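Local coordinates for B-cell lymphoma 3 protein (Homo sapiens, PDB 1K1A) that forms complexes with p50 or p52 homodimers, promotes transcription of NF-kappa-B target genes, inhibits nuclear entry of p50, and is represented here by its ankyrin repeat domain, at residues S152-A157 against S164-L169; H156-N161 against H188-R193; N175-M180 against S205-S210; S182-L187 against L211-N216; G194-V199 against S225-D230. All blocks are in the same frame, centred on the assembly; numbering follows the deposited sequence. Where two conformers were deposited one is given.

Interaction 1: residues S152-A157 against S164-L169; sequences SPLIHA and SMVQLL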
# COMPACT_ATOMS: atom_id res chain seq x y z
N SER A 152 -6.46 8.51 -6.34
CA SER A 152 -5.15 7.91 -6.62
C SER A 152 -4.28 8.14 -5.40
O SER A 152 -4.61 8.96 -4.56
CB SER A 152 -4.51 8.57 -7.84
OG SER A 152 -4.20 9.93 -7.57
N PRO A 153 -3.19 7.39 -5.27
CA PRO A 153 -2.24 7.60 -4.17
C PRO A 153 -1.78 9.06 -4.07
O PRO A 153 -1.58 9.56 -2.96
CB PRO A 153 -1.08 6.68 -4.55
CG PRO A 153 -1.74 5.56 -5.30
CD PRO A 153 -2.81 6.24 -6.12
N LEU A 154 -1.60 9.72 -5.20
CA LEU A 154 -1.15 11.12 -5.18
C LEU A 154 -2.13 12.02 -4.43
O LEU A 154 -1.72 12.86 -3.62
CB LEU A 154 -0.93 11.64 -6.60
CG LEU A 154 -0.45 13.10 -6.68
CD1 LEU A 154 0.84 13.29 -5.89
CD2 LEU A 154 -0.27 13.55 -8.12
N ILE A 155 -3.41 11.84 -4.69
CA ILE A 155 -4.42 12.65 -4.03
C ILE A 155 -4.45 12.34 -2.53
O ILE A 155 -4.53 13.26 -1.70
CB ILE A 155 -5.80 12.47 -4.71
CG1 ILE A 155 -5.76 13.10 -6.11
CG2 ILE A 155 -6.91 13.09 -3.87
CD1 ILE A 155 -6.90 12.69 -7.03
N HIS A 156 -4.32 11.06 -2.19
CA HIS A 156 -4.24 10.67 -0.79
C HIS A 156 -3.08 11.41 -0.12
O HIS A 156 -3.24 11.97 0.97
CB HIS A 156 -4.04 9.15 -0.65
CG HIS A 156 -5.30 8.35 -0.85
ND1 HIS A 156 -6.33 8.34 0.07
CD2 HIS A 156 -5.68 7.52 -1.85
CE1 HIS A 156 -7.29 7.55 -0.36
NE2 HIS A 156 -6.92 7.03 -1.52
N ALA A 157 -1.92 11.42 -0.78
CA ALA A 157 -0.73 12.08 -0.24
C ALA A 157 -0.95 13.58 -0.04
O ALA A 157 -0.50 14.15 0.97
CB ALA A 157 0.47 11.84 -1.16
N SER A 164 6.81 14.91 1.31
CA SER A 164 7.70 13.82 0.94
C SER A 164 7.01 12.84 -0.02
O SER A 164 7.56 12.51 -1.08
CB SER A 164 8.20 13.09 2.20
OG SER A 164 9.06 13.93 2.96
N MET A 165 5.82 12.37 0.34
CA MET A 165 5.10 11.41 -0.51
C MET A 165 4.72 12.01 -1.86
O MET A 165 4.78 11.34 -2.89
CB MET A 165 3.85 10.86 0.18
CG MET A 165 4.11 9.87 1.30
SD MET A 165 5.04 8.39 0.74
CE MET A 165 6.62 8.76 1.33
N VAL A 166 4.32 13.28 -1.85
CA VAL A 166 3.98 13.98 -3.07
C VAL A 166 5.20 14.04 -3.98
O VAL A 166 5.11 13.71 -5.15
CB VAL A 166 3.43 15.41 -2.79
CG1 VAL A 166 3.40 16.24 -4.07
CG2 VAL A 166 2.02 15.32 -2.16
N GLN A 167 6.35 14.41 -3.42
CA GLN A 167 7.57 14.46 -4.21
C GLN A 167 7.99 13.08 -4.73
O GLN A 167 8.38 12.92 -5.88
CB GLN A 167 8.70 15.13 -3.41
CG GLN A 167 8.50 16.65 -3.25
CD GLN A 167 9.62 17.35 -2.48
OE1 GLN A 167 10.42 16.70 -1.80
NE2 GLN A 167 9.65 18.68 -2.56
N LEU A 168 7.86 12.06 -3.88
CA LEU A 168 8.24 10.70 -4.24
C LEU A 168 7.37 10.15 -5.37
O LEU A 168 7.88 9.55 -6.31
CB LEU A 168 8.18 9.78 -3.00
CG LEU A 168 8.70 8.35 -3.19
CD1 LEU A 168 10.11 8.35 -3.80
CD2 LEU A 168 8.68 7.59 -1.86
N LEU A 169 6.06 10.36 -5.28
CA LEU A 169 5.15 9.86 -6.31
C LEU A 169 5.32 10.55 -7.66
O LEU A 169 5.29 9.90 -8.71
CB LEU A 169 3.69 9.94 -5.83
CG LEU A 169 3.30 8.97 -4.71
CD1 LEU A 169 2.04 9.43 -4.00
CD2 LEU A 169 3.12 7.55 -5.24
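A157 and L169 face each other between two nearly antiparallel helices, 153-159 and 163-171, whose axes here pass 8.9 Å apart with directions differing by 156°. A157 points its CB toward the second helix, where it lies 3.8 Å from M165 CB and also touches V166 CG2 and L169 CD1; so small a residue lets the backbones come close. L169 has CG anti to its carbonyl carbon (chi1 -69°), and its CD1 branch does the touching, 3.8 Å from L154 CA and equally near P153 O, with P153 CB at its flank. V166 turns both methyls to use: CG2 meets A157 CB at 3.9 Å, while CG1, anti to the backbone N (chi1 167°), approaches L154 CD1 at 4.3 Å. M165 gives this contact its CB; the rest of the chain bends at chi2 and chi3, and the side chain also packs on V132 of helix 129-137. P153 suits the first helical turn, where its missing N-H costs nothing, just after S152 at the N-cap. Buried and wholly apolar in its side chains, the contact is the antiparallel helix pair of an ankyrin repeat, here the fifth, with S152-I155 (S-P-L-I) as a variant of the family's T-P-L-H start.

Interaction 2: residues H156-N161 against H188-R193; sequences HAVENN and HSASGR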
# COMPACT_ATOMS: atom_id res chain seq x y z
N HIS A 156 -4.32 11.06 -2.19
CA HIS A 156 -4.24 10.67 -0.79
C HIS A 156 -3.08 11.41 -0.12
O HIS A 156 -3.24 11.97 0.97
CB HIS A 156 -4.04 9.15 -0.65
CG HIS A 156 -5.30 8.35 -0.85
ND1 HIS A 156 -6.33 8.34 0.07
CD2 HIS A 156 -5.68 7.52 -1.85
CE1 HIS A 156 -7.29 7.55 -0.36
NE2 HIS A 156 -6.92 7.03 -1.52
N ALA A 157 -1.92 11.42 -0.78
CA ALA A 157 -0.73 12.08 -0.24
C ALA A 157 -0.95 13.58 -0.04
O ALA A 157 -0.50 14.15 0.97
CB ALA A 157 0.47 11.84 -1.16
N VAL A 158 -1.62 14.21 -0.99
CA VAL A 158 -1.89 15.65 -0.90
C VAL A 158 -2.83 15.95 0.27
O VAL A 158 -2.61 16.90 1.02
CB VAL A 158 -2.46 16.22 -2.21
CG1 VAL A 158 -3.01 17.61 -1.99
CG2 VAL A 158 -1.38 16.24 -3.28
N GLU A 159 -3.87 15.14 0.42
CA GLU A 159 -4.81 15.32 1.53
C GLU A 159 -4.17 15.10 2.91
O GLU A 159 -4.54 15.76 3.89
CB GLU A 159 -6.04 14.43 1.35
CG GLU A 159 -6.83 14.78 0.11
CD GLU A 159 -8.14 14.03 -0.00
OE1 GLU A 159 -8.22 12.88 0.50
OE2 GLU A 159 -9.09 14.58 -0.60
N ASN A 160 -3.19 14.20 2.97
CA ASN A 160 -2.45 13.94 4.21
C ASN A 160 -1.37 14.99 4.47
O ASN A 160 -0.62 14.89 5.44
CB ASN A 160 -1.76 12.56 4.16
CG ASN A 160 -2.75 11.41 4.00
OD1 ASN A 160 -3.94 11.54 4.27
ND2 ASN A 160 -2.24 10.26 3.56
N ASN A 161 -1.28 15.98 3.58
CA ASN A 161 -0.25 17.01 3.68
C ASN A 161 1.16 16.44 3.87
O ASN A 161 1.88 16.82 4.79
CB ASN A 161 -0.59 18.02 4.78
CG ASN A 161 0.34 19.22 4.78
OD1 ASN A 161 0.79 19.67 3.72
ND2 ASN A 161 0.65 19.75 5.97
N HIS A 188 -6.72 21.14 -6.56
CA HIS A 188 -7.89 21.72 -5.90
C HIS A 188 -7.68 21.63 -4.39
O HIS A 188 -7.90 22.60 -3.67
CB HIS A 188 -9.18 20.98 -6.23
CG HIS A 188 -9.66 21.18 -7.63
ND1 HIS A 188 -10.56 22.17 -7.98
CD2 HIS A 188 -9.41 20.49 -8.77
CE1 HIS A 188 -10.82 22.09 -9.27
NE2 HIS A 188 -10.14 21.07 -9.77
N SER A 189 -7.27 20.46 -3.92
CA SER A 189 -7.09 20.22 -2.49
C SER A 189 -6.01 21.10 -1.87
O SER A 189 -6.24 21.74 -0.83
CB SER A 189 -6.78 18.74 -2.22
OG SER A 189 -7.97 17.98 -2.13
N ALA A 190 -4.84 21.12 -2.50
CA ALA A 190 -3.72 21.92 -2.01
C ALA A 190 -4.06 23.41 -2.03
O ALA A 190 -3.75 24.14 -1.09
CB ALA A 190 -2.46 21.65 -2.83
N SER A 191 -4.71 23.84 -3.11
CA SER A 191 -5.07 25.25 -3.28
C SER A 191 -6.13 25.69 -2.27
O SER A 191 -6.00 26.76 -1.66
CB SER A 191 -5.57 25.52 -4.70
OG SER A 191 -6.05 26.85 -4.82
N GLY A 192 -7.17 24.88 -2.11
CA GLY A 192 -8.26 25.19 -1.20
C GLY A 192 -7.86 25.22 0.26
O GLY A 192 -8.48 25.89 1.08
N ARG A 193 -6.80 24.49 0.60
CA ARG A 193 -6.34 24.41 1.98
C ARG A 193 -5.13 25.29 2.25
O ARG A 193 -4.64 25.35 3.38
CB ARG A 193 -6.01 22.97 2.35
CG ARG A 193 -7.21 22.06 2.40
CD ARG A 193 -6.85 20.58 2.53
NE ARG A 193 -5.90 20.34 3.62
CZ ARG A 193 -5.48 19.13 3.98
NH1 ARG A 193 -5.93 18.06 3.34
NH2 ARG A 193 -4.62 18.99 4.98
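V158 and E159, in the last turn of helix 153-159, lie beside A190 and S189 of helix 186-193, with V158 CA 6.6 Å from A190 CA and E159 CA 6.7 Å from S189 CA. V158 supplies the apolar half. Its CG1 stands anti to the backbone N (chi1 168°), 3.9 Å from S189 CB and 4.2 Å from A190 CB; a beta-branched residue reaches across with one methyl, and small serine and alanine accept it. R193 supplies the polar half. Its long chain, bent at chi3, crosses back to the end of helix 153-159, where NH1 donates to E159 O over 2.7 Å with an N-H...O angle of 161°. That oxygen sits at the edge of the guanidinium, in its plane, and NH2 adds a weak second bond to it at 3.4 Å. NH2 also passes 4.1 Å from CB of N161, the residue that closes the helix in a Schellman motif; asparagine tolerates the positive phi needed there. The side chain of E159 brings CG and OE2 near S189 OG without a hydrogen bond, its OE1 forms a salt bridge with R151, and its OE2 remains 6.1 Å from R193 NH1. The arginine thus meets a backbone carbonyl, not the acid. A positive group at a helix C-terminus would be favoured by the helix dipole and perhaps, at longer range, by the carboxylate shared with R151, so the fifth and sixth ankyrin repeats are joined by hydrophobic packing and a probably charge-assisted bond to a carbonyl.

Interaction 3: residues N175-M180 against S205-S210; sequences NVNAQM and SGADSS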
# COMPACT_ATOMS: atom_id res chain seq x y z
N ASN A 175 0.30 10.56 -12.30
CA ASN A 175 -0.53 11.51 -13.03
C ASN A 175 -0.94 12.66 -12.11
O ASN A 175 -1.79 12.49 -11.25
CB ASN A 175 -1.76 10.81 -13.61
CG ASN A 175 -2.69 11.77 -14.32
OD1 ASN A 175 -2.34 12.92 -14.59
ND2 ASN A 175 -3.90 11.30 -14.62
N VAL A 176 -0.33 13.82 -12.30
CA VAL A 176 -0.57 14.96 -11.44
C VAL A 176 -2.00 15.53 -11.62
O VAL A 176 -2.53 16.23 -10.75
CB VAL A 176 0.52 16.06 -11.65
CG1 VAL A 176 0.37 16.73 -13.01
CG2 VAL A 176 0.50 17.07 -10.53
N ASN A 177 -2.62 15.21 -12.75
CA ASN A 177 -3.97 15.71 -13.03
C ASN A 177 -5.11 14.68 -12.87
O ASN A 177 -6.21 14.88 -13.38
CB ASN A 177 -4.01 16.37 -14.40
CG ASN A 177 -3.20 17.64 -14.44
OD1 ASN A 177 -3.29 18.48 -13.55
ND2 ASN A 177 -2.37 17.77 -15.48
N ALA A 178 -4.85 13.62 -12.12
CA ALA A 178 -5.89 12.65 -11.80
C ALA A 178 -7.03 13.33 -11.04
O ALA A 178 -6.80 14.25 -10.24
CB ALA A 178 -5.31 11.52 -10.97
N GLN A 179 -8.27 12.90 -11.29
CA GLN A 179 -9.44 13.49 -10.62
C GLN A 179 -10.24 12.47 -9.80
O GLN A 179 -10.33 11.29 -10.16
CB GLN A 179 -10.38 14.13 -11.65
CG GLN A 179 -9.84 15.38 -12.33
CD GLN A 179 -10.71 15.80 -13.50
OE1 GLN A 179 -11.46 16.78 -13.41
NE2 GLN A 179 -10.63 15.07 -14.60
N MET A 180 -10.83 12.95 -8.71
CA MET A 180 -11.71 12.13 -7.89
C MET A 180 -13.10 12.09 -8.54
O MET A 180 -13.33 12.76 -9.53
CB MET A 180 -11.84 12.75 -6.51
CG MET A 180 -10.54 12.92 -5.76
SD MET A 180 -10.83 13.59 -4.11
CE MET A 180 -11.48 15.13 -4.51
N SER A 205 5.31 20.74 -11.38
CA SER A 205 5.27 19.39 -11.95
C SER A 205 4.20 19.26 -13.01
O SER A 205 3.94 18.15 -13.50
CB SER A 205 5.05 18.35 -10.85
OG SER A 205 6.13 18.35 -9.96
N GLY A 206 3.55 20.37 -13.34
CA GLY A 206 2.59 20.38 -14.43
C GLY A 206 1.11 20.36 -14.08
O GLY A 206 0.29 20.16 -14.96
N ALA A 207 0.76 20.60 -12.82
CA ALA A 207 -0.66 20.60 -12.44
C ALA A 207 -1.47 21.62 -13.25
O ALA A 207 -1.04 22.75 -13.44
CB ALA A 207 -0.82 20.84 -10.97
N ASP A 208 -2.65 21.20 -13.71
CA ASP A 208 -3.54 22.05 -14.53
C ASP A 208 -4.45 22.89 -13.64
O ASP A 208 -5.34 22.36 -12.97
CB ASP A 208 -4.37 21.16 -15.46
CG ASP A 208 -5.29 21.96 -16.38
OD1 ASP A 208 -5.38 23.20 -16.25
OD2 ASP A 208 -5.96 21.40 -17.28
N SER A 209 -4.24 24.20 -13.63
CA SER A 209 -5.03 25.11 -12.79
C SER A 209 -6.37 25.55 -13.42
O SER A 209 -7.10 26.34 -12.82
CB SER A 209 -4.21 26.34 -12.40
OG SER A 209 -3.83 27.07 -13.55
N SER A 210 -6.67 25.06 -14.61
CA SER A 210 -7.92 25.42 -15.29
C SER A 210 -8.93 24.27 -15.25
O SER A 210 -10.03 24.38 -15.77
CB SER A 210 -7.65 25.79 -16.74
OG SER A 210 -7.38 24.63 -17.52
O HOH W 1 -5.12 20.15 -11.75
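V176 packs against the bend S205-A207 and forms the close part of this contact. Its CG1 occupies the crowded position between backbone N and carbonyl carbon (chi1 70°), which brings it 3.9 Å from both S205 O and G206 C, while CG2 meets A207 CB at 4.0 Å. Compact alanine fits against the valine. Around this core lie two rims. At one end S205 and G206 are exposed; G206, ending the preceding helix in a Schellman motif with phi 103°, holds a backbone shape in which a CB would jam against the carbonyl before it. At the other end a polar link involves water: N177 OD1 accepts the backbone N-H of D208 at 2.8 Å, with an N-H...O angle of 164°, and D208 CB lies 3.5 Å from the same OD1. The side chains of N177 and D208 cross at about a right angle. A water donates to N177 OD1 over 3.1 Å and also reaches toward D208 O, at a spacing too short to trust. An alanine in place of N177 would probably leave D208 N without its acceptor and take away one of the water's partners. D208 OD1 accepts from S210 N, an Asx turn, and also from S210 OG. Both segments are loops, without strands: V176 rests on L170 of helix 163-171 and L202 of helix 196-204, and A207 touches L202 and L187 of helix 186-193.

Interaction 4: residues S182-L187 against L211-N216; sequences SGSSAL and LKNCHN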
# COMPACT_ATOMS: atom_id res chain seq x y z
N SER A 182 -15.77 13.55 -7.81
CA SER A 182 -16.32 14.91 -7.93
C SER A 182 -15.63 15.72 -9.02
O SER A 182 -16.07 16.82 -9.37
CB SER A 182 -16.16 15.64 -6.60
OG SER A 182 -14.77 15.82 -6.31
N GLY A 183 -14.53 15.20 -9.54
CA GLY A 183 -13.80 15.91 -10.57
C GLY A 183 -12.71 16.82 -10.02
O GLY A 183 -12.07 17.55 -10.78
N SER A 184 -12.50 16.79 -8.71
CA SER A 184 -11.43 17.58 -8.10
C SER A 184 -10.07 16.88 -8.23
O SER A 184 -9.98 15.65 -8.16
CB SER A 184 -11.74 17.88 -6.64
OG SER A 184 -12.78 18.84 -6.51
N SER A 185 -9.02 17.68 -8.38
CA SER A 185 -7.66 17.16 -8.52
C SER A 185 -6.82 17.43 -7.27
O SER A 185 -7.28 18.06 -6.33
CB SER A 185 -6.98 17.79 -9.73
OG SER A 185 -6.79 19.19 -9.53
N ALA A 186 -5.58 16.94 -7.28
CA ALA A 186 -4.65 17.20 -6.20
C ALA A 186 -4.52 18.70 -5.96
O ALA A 186 -4.47 19.17 -4.82
CB ALA A 186 -3.29 16.61 -6.52
N LEU A 187 -4.48 19.45 -7.05
CA LEU A 187 -4.30 20.90 -6.95
C LEU A 187 -5.50 21.62 -6.31
O LEU A 187 -5.31 22.61 -5.59
CB LEU A 187 -3.96 21.49 -8.32
CG LEU A 187 -3.45 22.93 -8.33
CD1 LEU A 187 -2.22 23.08 -7.46
CD2 LEU A 187 -3.17 23.38 -9.76
N LEU A 211 -8.53 23.17 -14.62
CA LEU A 211 -9.38 21.99 -14.54
C LEU A 211 -10.60 22.25 -13.65
O LEU A 211 -10.45 22.63 -12.49
CB LEU A 211 -8.58 20.81 -14.01
CG LEU A 211 -9.26 19.45 -14.05
CD1 LEU A 211 -9.69 19.10 -15.47
CD2 LEU A 211 -8.32 18.41 -13.49
N LYS A 212 -11.79 22.04 -14.20
CA LYS A 212 -13.03 22.29 -13.46
C LYS A 212 -13.55 21.03 -12.77
O LYS A 212 -13.45 19.93 -13.31
CB LYS A 212 -14.11 22.83 -14.39
CG LYS A 212 -13.71 24.05 -15.18
CD LYS A 212 -14.85 24.50 -16.11
CE LYS A 212 -16.04 25.01 -15.32
NZ LYS A 212 -15.73 26.29 -14.61
N ASN A 213 -14.08 21.19 -11.55
CA ASN A 213 -14.74 20.08 -10.88
C ASN A 213 -16.25 20.12 -11.12
O ASN A 213 -16.72 20.92 -11.93
CB ASN A 213 -14.40 20.00 -9.38
CG ASN A 213 -14.85 21.23 -8.58
OD1 ASN A 213 -15.75 21.97 -8.98
ND2 ASN A 213 -14.22 21.44 -7.44
N CYS A 214 -16.99 19.26 -10.44
CA CYS A 214 -18.44 19.17 -10.66
C CYS A 214 -19.16 20.44 -10.23
O CYS A 214 -20.27 20.72 -10.69
CB CYS A 214 -19.03 17.97 -9.92
SG CYS A 214 -18.78 17.99 -8.14
N HIS A 215 -18.53 21.21 -9.35
CA HIS A 215 -19.10 22.46 -8.89
C HIS A 215 -18.69 23.58 -9.84
O HIS A 215 -19.04 24.75 -9.64
CB HIS A 215 -18.65 22.76 -7.45
CG HIS A 215 -19.34 23.94 -6.82
ND1 HIS A 215 -18.64 24.94 -6.17
CD2 HIS A 215 -20.65 24.27 -6.73
CE1 HIS A 215 -19.50 25.83 -5.70
NE2 HIS A 215 -20.72 25.45 -6.04
N ASN A 216 -17.94 23.22 -10.88
CA ASN A 216 -17.45 24.18 -11.87
C ASN A 216 -16.33 25.06 -11.33
O ASN A 216 -16.01 26.10 -11.91
CB ASN A 216 -18.60 25.06 -12.41
CG ASN A 216 -19.68 24.25 -13.12
OD1 ASN A 216 -20.81 24.73 -13.31
ND2 ASN A 216 -19.35 23.03 -13.52
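Neighbouring fingers, the hairpin-like loops that project between ankyrin repeats, meet here, with S182-S185 running against L211-C214 in nearly opposite directions, 161° apart. Their backbones are joined by C214 N, which donates to S182 O at 2.8 Å, almost along the C=O axis. C214 also brings its SG, set between backbone N and carbonyl carbon, to 3.8 Å from S182 CB. Beside this bond G183 lets the loops close up: its CA is 4.3 Å from N213 CA, and a side chain there would press on N213 CA. Its positive phi of 91° calls for glycine as well. The polar side-chain link is N213 ND2 to S184 OG, 3.1 Å long, in which the hydroxyl accepts; N213 CB lies 3.5 Å from the same OG. The other end of that amide is held too, since N213 OD1 accepts from D217 N and, weakly, from H215 N, so asparagine serves with both its donor and its acceptor. An alanine at S184 would probably leave N213 ND2 without its acceptor across the loops and give the amide one less tie. Nearer the helices the contact turns apolar, where S185 CB meets L211 CD2 at 4.0 Å. S185, at the N-cap, starts helix 186-193, whose first residues A186 and L187 pack on L202 of helix 196-204; L187 touches P219 as well, and L211 packs on Q179 of the preceding finger. No strand takes part, and the loops stand out beyond the helix stack.

Interaction 5: residues G194-V199 against S225-D230; sequences GLLPLV and SRRVID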
# COMPACT_ATOMS: atom_id res chain seq x y z
N GLY A 194 -4.63 25.95 1.21
CA GLY A 194 -3.48 26.82 1.33
C GLY A 194 -2.21 26.12 1.73
O GLY A 194 -1.39 26.67 2.47
N LEU A 195 -2.04 24.88 1.27
CA LEU A 195 -0.82 24.13 1.53
C LEU A 195 0.26 24.59 0.54
O LEU A 195 0.52 23.93 -0.46
CB LEU A 195 -1.08 22.62 1.36
CG LEU A 195 -1.70 21.85 2.53
CD1 LEU A 195 -2.57 22.74 3.39
CD2 LEU A 195 -2.47 20.64 2.03
N LEU A 196 0.87 25.74 0.85
CA LEU A 196 1.84 26.38 -0.05
C LEU A 196 2.94 25.49 -0.67
O LEU A 196 3.12 25.51 -1.87
CB LEU A 196 2.46 27.63 0.60
CG LEU A 196 1.47 28.69 1.11
CD1 LEU A 196 2.21 29.95 1.48
CD2 LEU A 196 0.37 28.99 0.09
N PRO A 197 3.70 24.76 0.15
CA PRO A 197 4.77 23.90 -0.39
C PRO A 197 4.23 22.90 -1.41
O PRO A 197 4.89 22.63 -2.42
CB PRO A 197 5.29 23.17 0.85
CG PRO A 197 4.94 24.07 1.99
CD PRO A 197 3.62 24.68 1.62
N LEU A 198 3.03 22.38 -1.16
CA LEU A 198 2.41 21.43 -2.08
C LEU A 198 1.93 22.11 -3.36
O LEU A 198 2.05 21.55 -4.44
CB LEU A 198 1.25 20.68 -1.40
CG LEU A 198 1.66 19.40 -0.65
CD1 LEU A 198 2.61 19.71 0.48
CD2 LEU A 198 0.44 18.63 -0.14
N VAL A 199 1.37 23.30 -3.22
CA VAL A 199 0.92 24.04 -4.39
C VAL A 199 2.11 24.28 -5.31
O VAL A 199 2.05 24.05 -6.52
CB VAL A 199 0.23 25.38 -4.02
CG1 VAL A 199 -0.20 26.13 -5.27
CG2 VAL A 199 -0.97 25.13 -3.11
N SER A 225 -5.91 31.97 -0.45
CA SER A 225 -5.33 33.29 -0.20
C SER A 225 -4.63 33.85 -1.43
O SER A 225 -4.46 33.16 -2.43
CB SER A 225 -4.33 33.22 0.95
OG SER A 225 -3.19 32.47 0.57
N ARG A 226 -4.19 35.10 -1.33
CA ARG A 226 -3.50 35.76 -2.43
C ARG A 226 -2.14 35.12 -2.73
O ARG A 226 -1.65 35.18 -3.86
CB ARG A 226 -3.29 37.25 -2.10
CG ARG A 226 -4.55 38.09 -2.27
CD ARG A 226 -5.73 37.55 -1.47
NE ARG A 226 -7.02 37.75 -2.15
CZ ARG A 226 -7.88 36.75 -2.43
NH1 ARG A 226 -7.71 35.53 -1.93
NH2 ARG A 226 -8.96 36.90 -3.21
N ARG A 227 -1.52 34.52 -1.72
CA ARG A 227 -0.23 33.85 -1.90
C ARG A 227 -0.39 32.64 -2.81
O ARG A 227 0.48 32.34 -3.62
CB ARG A 227 0.32 33.39 -0.55
CG ARG A 227 1.78 32.95 -0.61
CD ARG A 227 2.75 34.12 -0.48
NE ARG A 227 3.83 33.88 0.49
CZ ARG A 227 5.12 34.15 0.26
NH1 ARG A 227 5.49 35.23 -0.43
NH2 ARG A 227 6.13 33.38 0.69
N VAL A 228 -1.51 31.94 -2.68
CA VAL A 228 -1.80 30.78 -3.52
C VAL A 228 -2.02 31.23 -4.96
O VAL A 228 -1.47 30.65 -5.90
CB VAL A 228 -3.02 30.00 -3.02
CG1 VAL A 228 -3.46 28.95 -4.06
CG2 VAL A 228 -2.72 29.34 -1.70
N ILE A 229 -2.83 32.27 -5.13
CA ILE A 229 -3.11 32.79 -6.46
C ILE A 229 -1.80 33.14 -7.16
O ILE A 229 -1.61 32.83 -8.34
CB ILE A 229 -3.99 34.04 -6.37
CG1 ILE A 229 -5.11 33.83 -5.35
CG2 ILE A 229 -4.52 34.43 -7.74
CD1 ILE A 229 -6.47 33.64 -5.96
N ASP A 230 -0.91 33.79 -6.42
CA ASP A 230 0.39 34.21 -6.94
C ASP A 230 1.17 33.03 -7.49
O ASP A 230 1.80 33.12 -8.55
CB ASP A 230 1.21 34.87 -5.83
CG ASP A 230 0.89 36.36 -5.65
OD1 ASP A 230 0.07 36.94 -6.46
OD2 ASP A 230 1.44 37.03 -4.70
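V228, the residue with most surface buried, splays its two methyls to meet different partners. CG2, anti to the carbonyl carbon, lies 3.6 Å from L196 CD2 and 4.0 Å from G194 CA; CG1, anti to the backbone N (chi1 170°), turns toward V199 and approaches its CG1 at 4.5 Å. A beta-branched residue thus meets L196, G194 and V199 from a single helix position. L196 also divides its two methyls between partners. Its CG is anti to the carbonyl carbon (chi1 -55°), the end of the side chain swings nearer to the other helix, and CD2 takes V228 while CD1 takes R227. This is packing between the second helix of the sixth ankyrin repeat, 196-204, and helix 226-232, the one helix modelled in the seventh, at the C-terminal end of the stack. G194 belongs to the turn that leads into helix 196-204. It closes the preceding helix in a Schellman motif, a positive-phi position that favours glycine, and V228 CG2 packs on its CA. R227 contributes its aliphatic part. CG sits 3.7 Å from L196 CD1, the two side chains crossing at about a right angle, while the chain bends at chi2 and chi3 and the guanidinium turns its edge to that same methyl. Its NH2 lies close to R200 NH2, a pairing of like charges.

The five contacts fill the C-terminal part of the ankyrin domain. Interaction 1 lies within the fifth repeat, while interactions 2 and 3 join it to the sixth and interactions 4 and 5 take the sixth to the seventh. Interactions 1 and 2 share helix 153-159, with centres about 10 Å apart, and touch through V166 CG2 and V158 CG2; interactions 2 and 4 share helix 186-193. Along the chain, interaction 1 closes before interactions 3, 4 and 5 open, whereas the segments of interaction 3 alternate with those of 2, 4 and 5. Each repeat contacts its neighbour, so the stack is built from contacts close in sequence, as in repeat proteins generally.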